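Local coordinates for protein formimidoylglutamase (Bacillus subtilis, PDB 3M1R) that hydrolyses N-formimidoyl-L-glutamate to L-glutamate and formamide in histidine degradation, using two manganese ions per subunit, at residues S48-S53 with D129-Y134; S58-T63 with V289-T294. One frame throughout, in Å; residues are numbered along the deposited sequence.

Overall arrangement
Both contacts gather loops at the C-terminal edge of the parallel sheet in this arginase-family fold, where the metal site also lies, and their centres are 12 Å apart. Along the chain their segments alternate: 48-53 and 58-63 fall between strand 39-45 and the early part of helix 60-69, 129-134 leads from strand 121-127 into helix 133-141. Segment 289-294 begins at the end of strand 283-289. Strands 39-45, 121-127 and 283-289 are consecutive in the sheet, so the three loops are neighbours. Two probable hydrogen bonds join the contacts: S48 OG lies 3.1 Å from S58 N, and E290 OE1 lies 2.6 Å from N130 N, so interaction 2 meets the backbone of a metal ligand carried by interaction 1.

Interaction 1 of 2, residues S48-S53 with D129-Y134; sequences SKSSIS and DNSISY. With CA (calcium ion), chain B.
D129 places its carboxylate oxygen OD2 against the hydroxyls of S50 and S51, and the two oxygens divide the work. OD2 faces across the contact: S50 OG donates to D129 OD2 at 2.6 Å on its syn lone pair, while S51 OG donates to the same OD2 at 3.0 Å from the anti side, 27° out of the carboxylate plane. OD1 serves its own segment. It takes S131 OG at 2.7 Å on the syn side and, from above the plane, S131 N at 2.9 Å, which closes an Asx turn. CG of D129 sits between its backbone N and carbonyl carbon (chi1 68°). S51 OG instead lies anti to its carbonyl carbon (chi1 -65°), beside the backbone N, and from there it meets D129 OD2. Serine suits both loop positions, being a short donor that fits in a type I turn running from S48 to S51. Next door, the N130 side chain coordinates a calcium ion together with D153, D157 and D245. Four donors thus grip one buried carboxylate; this would be expected to favour its ionised form and to fix the backbone that presents the metal ligand N130.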
ATOM      1  N   SER D  48     -21.296   0.277  10.775  1.00 47.25           N
ATOM      2  CA  SER D  48     -20.008  -0.101  11.326  1.00 47.05           C
ATOM      3  C   SER D  48     -19.536   0.831  12.433  1.00 44.87           C
ATOM      4  O   SER D  48     -18.447   0.646  12.974  1.00 41.52           O
ATOM      5  CB  SER D  48     -18.946  -0.197  10.218  1.00 55.23           C
ATOM      6  OG  SER D  48     -18.823   1.025   9.509  1.00 61.61           O
ATOM      7  N   LYS D  49     -20.341   1.830  12.775  1.00 47.64           N
ATOM      8  CA  LYS D  49     -19.924   2.778  13.810  1.00 57.11           C
ATOM      9  C   LYS D  49     -20.132   2.231  15.220  1.00 62.54           C
ATOM     10  O   LYS D  49     -19.636   2.799  16.193  1.00 63.52           O
ATOM     11  CB  LYS D  49     -20.593   4.145  13.622  1.00 56.93           C
ATOM     12  CG  LYS D  49     -19.779   5.073  12.730  1.00 60.98           C
ATOM     13  CD  LYS D  49     -20.567   6.295  12.287  1.00 64.63           C
ATOM     14  CE  LYS D  49     -19.793   7.081  11.243  1.00 64.08           C
ATOM     15  NZ  LYS D  49     -20.601   8.161  10.609  1.00 67.11           N
ATOM     16  N   SER D  50     -20.849   1.115  15.316  1.00 62.10           N
ATOM     17  CA  SER D  50     -21.067   0.436  16.596  1.00 67.51           C
ATOM     18  C   SER D  50     -19.844  -0.376  17.004  1.00 63.37           C
ATOM     19  O   SER D  50     -19.687  -0.751  18.171  1.00 63.08           O
ATOM     20  CB  SER D  50     -22.295  -0.471  16.516  1.00 68.87           C
ATOM     21  OG  SER D  50     -22.356  -1.094  15.248  1.00 71.34           O
ATOM     22  N   SER D  51     -18.970  -0.624  16.032  1.00 62.06           N
ATOM     23  CA  SER D  51     -17.742  -1.372  16.273  1.00 61.21           C
ATOM     24  C   SER D  51     -16.882  -0.762  17.378  1.00 57.43           C
ATOM     25  O   SER D  51     -16.628   0.446  17.406  1.00 58.21           O
ATOM     26  CB  SER D  51     -16.918  -1.511  14.982  1.00 63.03           C
ATOM     27  OG  SER D  51     -17.592  -2.292  14.009  1.00 59.45           O
ATOM     28  N   ILE D  52     -16.460  -1.623  18.295  1.00 62.96           N
ATOM     29  CA  ILE D  52     -15.432  -1.300  19.268  1.00 72.90           C
ATOM     30  C   ILE D  52     -14.213  -0.772  18.505  1.00 78.19           C
ATOM     31  O   ILE D  52     -13.819   0.387  18.662  1.00 79.46           O
ATOM     32  CB  ILE D  52     -15.077  -2.560  20.104  1.00 59.51           C
ATOM     33  CG1 ILE D  52     -16.297  -2.992  20.933  1.00 63.20           C
ATOM     34  CG2 ILE D  52     -13.867  -2.298  20.981  1.00 60.28           C
ATOM     35  CD1 ILE D  52     -16.305  -4.454  21.378  1.00 63.15           C
ATOM     36  N   SER D  53     -13.646  -1.625  17.653  1.00 79.20           N
ATOM     37  CA  SER D  53     -12.554  -1.246  16.758  1.00 77.60           C
ATOM     38  C   SER D  53     -12.986  -0.133  15.814  1.00 73.69           C
ATOM     39  O   SER D  53     -14.181   0.114  15.632  1.00 79.76           O
ATOM     40  CB  SER D  53     -12.122  -2.446  15.899  1.00 78.53           C
ATOM     41  OG  SER D  53     -11.656  -3.534  16.680  1.00 80.26           O
ATOM     42  N   ASP D 129     -21.347  -4.538  10.608  1.00 34.34           N
ATOM     43  CA  ASP D 129     -20.556  -5.159  11.658  1.00 39.67           C
ATOM     44  C   ASP D 129     -21.402  -6.132  12.473  1.00 31.81           C
ATOM     45  O   ASP D 129     -22.580  -6.313  12.192  1.00 29.72           O
ATOM     46  CB  ASP D 129     -19.903  -4.095  12.549  1.00 40.66           C
ATOM     47  CG  ASP D 129     -20.909  -3.320  13.367  1.00 46.52           C
ATOM     48  OD1 ASP D 129     -22.018  -3.849  13.619  1.00 43.37           O
ATOM     49  OD2 ASP D 129     -20.587  -2.171  13.756  1.00 50.96           O
ATOM     50  N   ASN D 130     -20.809  -6.744  13.490  1.00 36.06           N
ATOM     51  CA  ASN D 130     -21.493  -7.816  14.193  1.00 44.01           C
ATOM     52  C   ASN D 130     -22.734  -7.354  14.948  1.00 40.74           C
ATOM     53  O   ASN D 130     -23.633  -8.152  15.227  1.00 42.20           O
ATOM     54  CB  ASN D 130     -20.539  -8.598  15.112  1.00 49.13           C
ATOM     55  CG  ASN D 130     -20.852 -10.099  15.128  1.00 58.73           C
ATOM     56  OD1 ASN D 130     -19.971 -10.926  15.373  1.00 52.57           O
ATOM     57  ND2 ASN D 130     -22.123 -10.455  14.841  1.00 58.64           N
ATOM     58  N   SER D 131     -22.796  -6.064  15.262  1.00 33.28           N
ATOM     59  CA  SER D 131     -23.886  -5.562  16.105  1.00 32.36           C
ATOM     60  C   SER D 131     -25.264  -5.704  15.450  1.00 33.35           C
ATOM     61  O   SER D 131     -26.267  -5.689  16.142  1.00 41.54           O
ATOM     62  CB  SER D 131     -23.650  -4.099  16.467  1.00 37.04           C
ATOM     63  OG  SER D 131     -23.949  -3.267  15.365  1.00 40.86           O
ATOM     64  N   ILE D 132     -25.314  -5.838  14.118  1.00 35.16           N
ATOM     65  CA  ILE D 132     -26.599  -5.885  13.413  1.00 35.68           C
ATOM     66  C   ILE D 132     -27.380  -7.154  13.715  1.00 42.79           C
ATOM     67  O   ILE D 132     -28.582  -7.208  13.477  1.00 44.56           O
ATOM     68  CB  ILE D 132     -26.456  -5.739  11.860  1.00 31.73           C
ATOM     69  CG1 ILE D 132     -25.978  -7.046  11.219  1.00 30.61           C
ATOM     70  CG2 ILE D 132     -25.510  -4.589  11.507  1.00 35.79           C
ATOM     71  CD1 ILE D 132     -26.068  -7.058   9.682  1.00 29.28           C
ATOM     72  N   SER D 133     -26.697  -8.172  14.234  1.00 42.32           N
ATOM     73  CA  SER D 133     -27.325  -9.472  14.466  1.00 39.93           C
ATOM     74  C   SER D 133     -28.441  -9.416  15.493  1.00 45.18           C
ATOM     75  O   SER D 133     -29.341 -10.273  15.510  1.00 46.47           O
ATOM     76  CB  SER D 133     -26.288 -10.521  14.870  1.00 40.63           C
ATOM     77  OG  SER D 133     -25.373 -10.742  13.814  1.00 41.48           O
ATOM     78  N   TYR D 134     -28.404  -8.409  16.354  1.00 46.65           N
ATOM     79  CA  TYR D 134     -29.499  -8.251  17.289  1.00 47.44           C
ATOM     80  C   TYR D 134     -30.777  -7.898  16.545  1.00 51.51           C
ATOM     81  O   TYR D 134     -31.797  -8.566  16.708  1.00 55.89           O
ATOM     82  CB  TYR D 134     -29.206  -7.180  18.327  1.00 48.51           C
ATOM     83  CG  TYR D 134     -30.433  -6.794  19.103  1.00 49.57           C
ATOM     84  CD1 TYR D 134     -30.829  -7.523  20.220  1.00 47.32           C
ATOM     85  CD2 TYR D 134     -31.202  -5.700  18.722  1.00 53.10           C
ATOM     86  CE1 TYR D 134     -31.953  -7.169  20.941  1.00 51.41           C
ATOM     87  CE2 TYR D 134     -32.340  -5.336  19.446  1.00 54.30           C
ATOM     88  CZ  TYR D 134     -32.707  -6.082  20.545  1.00 54.42           C
ATOM     89  OH  TYR D 134     -33.828  -5.737  21.260  1.00 61.28           O
TER
HETATM   90 CA    CA B 322     -18.208 -11.744  16.742  1.00 84.93          CA

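Interaction 2 of 2, residues S58-T63 with V289-T294; sequences SFAPGT and VEVDPT
P293 lays its ring against the first turn of helix 60-69, with CG as the leading atom. P293 CG comes 3.6 Å from A60 N. It also lies 3.4 Å from T63 OG1 and packs on F59 CB, so the ring touches residues 59, 60 and 63 together. The side chains of T63 and P293 cross obliquely, and T63 CG2 also lies against P293 CB and CG. With OG1 between its backbone N and carbonyl carbon (chi1 63°), T63 has its hydroxyl hydrogen-bonded to S302. A60 offers just a methyl: its CB meets V291 O at 3.4 Å and V291 CB at 4.0 Å, an approach for which a small residue is well suited. Proline suits the facing position because its compact, apolar ring can lie close to a helix backbone. Beyond it, the F59 ring reaches T294 CG2 obliquely at the exposed margin. D292 shapes the chain here, OD1 accepting from T294 N (3.0 Å, an Asx turn) and from T294 OG1 on the same face of the carboxylate. The contact therefore sets the N-terminal turn of helix 60-69 against the loop that leaves strand 283-289 on its way to helix 300-318.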
ATOM      1  N   SER D  58     -19.004  -0.713   6.995  1.00 35.53           N
ATOM      2  CA  SER D  58     -20.092  -0.074   6.266  1.00 40.34           C
ATOM      3  C   SER D  58     -19.862  -0.144   4.735  1.00 33.58           C
ATOM      4  O   SER D  58     -20.784   0.067   3.969  1.00 28.73           O
ATOM      5  CB  SER D  58     -20.287   1.377   6.736  1.00 31.22           C
ATOM      6  OG  SER D  58     -19.081   2.088   6.566  1.00 37.10           O
ATOM      7  N   PHE D  59     -18.640  -0.438   4.291  1.00 31.19           N
ATOM      8  CA  PHE D  59     -18.364  -0.521   2.848  1.00 32.42           C
ATOM      9  C   PHE D  59     -18.526  -1.936   2.282  1.00 30.23           C
ATOM     10  O   PHE D  59     -18.531  -2.132   1.063  1.00 31.36           O
ATOM     11  CB  PHE D  59     -16.943  -0.044   2.539  1.00 40.32           C
ATOM     12  CG  PHE D  59     -16.742   1.417   2.737  1.00 42.74           C
ATOM     13  CD1 PHE D  59     -16.081   1.883   3.848  1.00 46.16           C
ATOM     14  CD2 PHE D  59     -17.218   2.326   1.814  1.00 43.38           C
ATOM     15  CE1 PHE D  59     -15.895   3.239   4.047  1.00 50.39           C
ATOM     16  CE2 PHE D  59     -17.035   3.685   1.998  1.00 50.32           C
ATOM     17  CZ  PHE D  59     -16.369   4.141   3.121  1.00 50.14           C
ATOM     18  N   ALA D  60     -18.624  -2.919   3.170  1.00 30.05           N
ATOM     19  CA  ALA D  60     -18.686  -4.323   2.776  1.00 26.93           C
ATOM     20  C   ALA D  60     -19.872  -4.658   1.866  1.00 29.16           C
ATOM     21  O   ALA D  60     -19.729  -5.455   0.943  1.00 37.96           O
ATOM     22  CB  ALA D  60     -18.704  -5.209   4.010  1.00 26.13           C
ATOM     23  N   PRO D  61     -21.060  -4.093   2.139  1.00 23.34           N
ATOM     24  CA  PRO D  61     -22.154  -4.507   1.243  1.00 28.71           C
ATOM     25  C   PRO D  61     -21.847  -4.142  -0.214  1.00 33.40           C
ATOM     26  O   PRO D  61     -22.115  -4.931  -1.117  1.00 32.37           O
ATOM     27  CB  PRO D  61     -23.372  -3.742   1.783  1.00 30.80           C
ATOM     28  CG  PRO D  61     -23.064  -3.515   3.222  1.00 32.02           C
ATOM     29  CD  PRO D  61     -21.543  -3.311   3.288  1.00 30.24           C
ATOM     30  N   GLY D  62     -21.249  -2.973  -0.432  1.00 39.24           N
ATOM     31  CA  GLY D  62     -20.832  -2.581  -1.765  1.00 28.18           C
ATOM     32  C   GLY D  62     -19.796  -3.531  -2.377  1.00 31.28           C
ATOM     33  O   GLY D  62     -19.924  -3.914  -3.540  1.00 30.94           O
ATOM     34  N   THR D  63     -18.782  -3.924  -1.600  1.00 28.97           N
ATOM     35  CA  THR D  63     -17.709  -4.759  -2.132  1.00 28.75           C
ATOM     36  C   THR D  63     -18.113  -6.212  -2.252  1.00 32.57           C
ATOM     37  O   THR D  63     -17.695  -6.880  -3.184  1.00 29.98           O
ATOM     38  CB  THR D  63     -16.382  -4.635  -1.353  1.00 24.83           C
ATOM     39  OG1 THR D  63     -16.557  -5.090   0.004  1.00 29.08           O
ATOM     40  CG2 THR D  63     -15.917  -3.181  -1.366  1.00 27.01           C
ATOM     41  N   VAL D 289     -21.275 -10.925   8.421  1.00 31.75           N
ATOM     42  CA  VAL D 289     -20.774  -9.762   9.121  1.00 36.29           C
ATOM     43  C   VAL D 289     -19.260  -9.773   9.236  1.00 34.99           C
ATOM     44  O   VAL D 289     -18.602 -10.790   8.992  1.00 33.13           O
ATOM     45  CB  VAL D 289     -21.394  -9.625  10.544  1.00 30.28           C
ATOM     46  CG1 VAL D 289     -22.877  -9.347  10.456  1.00 33.73           C
ATOM     47  CG2 VAL D 289     -21.122 -10.880  11.380  1.00 32.71           C
ATOM     48  N   GLU D 290     -18.738  -8.598   9.576  1.00 30.48           N
ATOM     49  CA  GLU D 290     -17.354  -8.389   9.970  1.00 31.15           C
ATOM     50  C   GLU D 290     -16.352  -8.427   8.822  1.00 32.97           C
ATOM     51  O   GLU D 290     -15.155  -8.573   9.036  1.00 34.20           O
ATOM     52  CB  GLU D 290     -16.969  -9.310  11.140  1.00 25.71           C
ATOM     53  CG  GLU D 290     -17.712  -8.951  12.440  1.00 32.50           C
ATOM     54  CD  GLU D 290     -17.301  -7.575  13.049  1.00 51.90           C
ATOM     55  OE1 GLU D 290     -18.188  -6.754  13.379  1.00 48.54           O
ATOM     56  OE2 GLU D 290     -16.092  -7.315  13.223  1.00 51.84           O
ATOM     57  N   VAL D 291     -16.836  -8.245   7.601  1.00 31.43           N
ATOM     58  CA  VAL D 291     -15.925  -7.979   6.494  1.00 29.94           C
ATOM     59  C   VAL D 291     -15.524  -6.502   6.474  1.00 28.04           C
ATOM     60  O   VAL D 291     -16.381  -5.622   6.479  1.00 32.47           O
ATOM     61  CB  VAL D 291     -16.555  -8.373   5.158  1.00 31.19           C
ATOM     62  CG1 VAL D 291     -15.653  -7.978   3.987  1.00 26.20           C
ATOM     63  CG2 VAL D 291     -16.839  -9.868   5.154  1.00 27.91           C
ATOM     64  N   ASP D 292     -14.224  -6.222   6.437  1.00 25.31           N
ATOM     65  CA  ASP D 292     -13.778  -4.833   6.369  1.00 25.88           C
ATOM     66  C   ASP D 292     -12.876  -4.606   5.144  1.00 24.65           C
ATOM     67  O   ASP D 292     -11.679  -4.873   5.165  1.00 31.18           O
ATOM     68  CB  ASP D 292     -13.090  -4.420   7.678  1.00 33.32           C
ATOM     69  CG  ASP D 292     -12.769  -2.910   7.744  1.00 36.94           C
ATOM     70  OD1 ASP D 292     -12.813  -2.229   6.694  1.00 37.82           O
ATOM     71  OD2 ASP D 292     -12.463  -2.415   8.858  1.00 30.14           O
ATOM     72  N   PRO D 293     -13.464  -4.106   4.069  1.00 27.44           N
ATOM     73  CA  PRO D 293     -12.727  -3.863   2.831  1.00 29.54           C
ATOM     74  C   PRO D 293     -11.498  -2.969   3.018  1.00 29.47           C
ATOM     75  O   PRO D 293     -10.548  -3.149   2.258  1.00 31.83           O
ATOM     76  CB  PRO D 293     -13.748  -3.122   1.962  1.00 31.12           C
ATOM     77  CG  PRO D 293     -15.071  -3.448   2.551  1.00 32.63           C
ATOM     78  CD  PRO D 293     -14.863  -3.649   3.993  1.00 28.81           C
ATOM     79  N   THR D 294     -11.512  -2.017   3.962  1.00 29.22           N
ATOM     80  CA  THR D 294     -10.360  -1.107   4.143  1.00 26.01           C
ATOM     81  C   THR D 294      -9.191  -1.830   4.796  1.00 32.29           C
ATOM     82  O   THR D 294      -8.075  -1.329   4.821  1.00 33.76           O
ATOM     83  CB  THR D 294     -10.702   0.130   5.014  1.00 29.96           C
ATOM     84  OG1 THR D 294     -10.990  -0.284   6.365  1.00 35.13           O
ATOM     85  CG2 THR D 294     -11.895   0.841   4.463  1.00 27.05           C
TER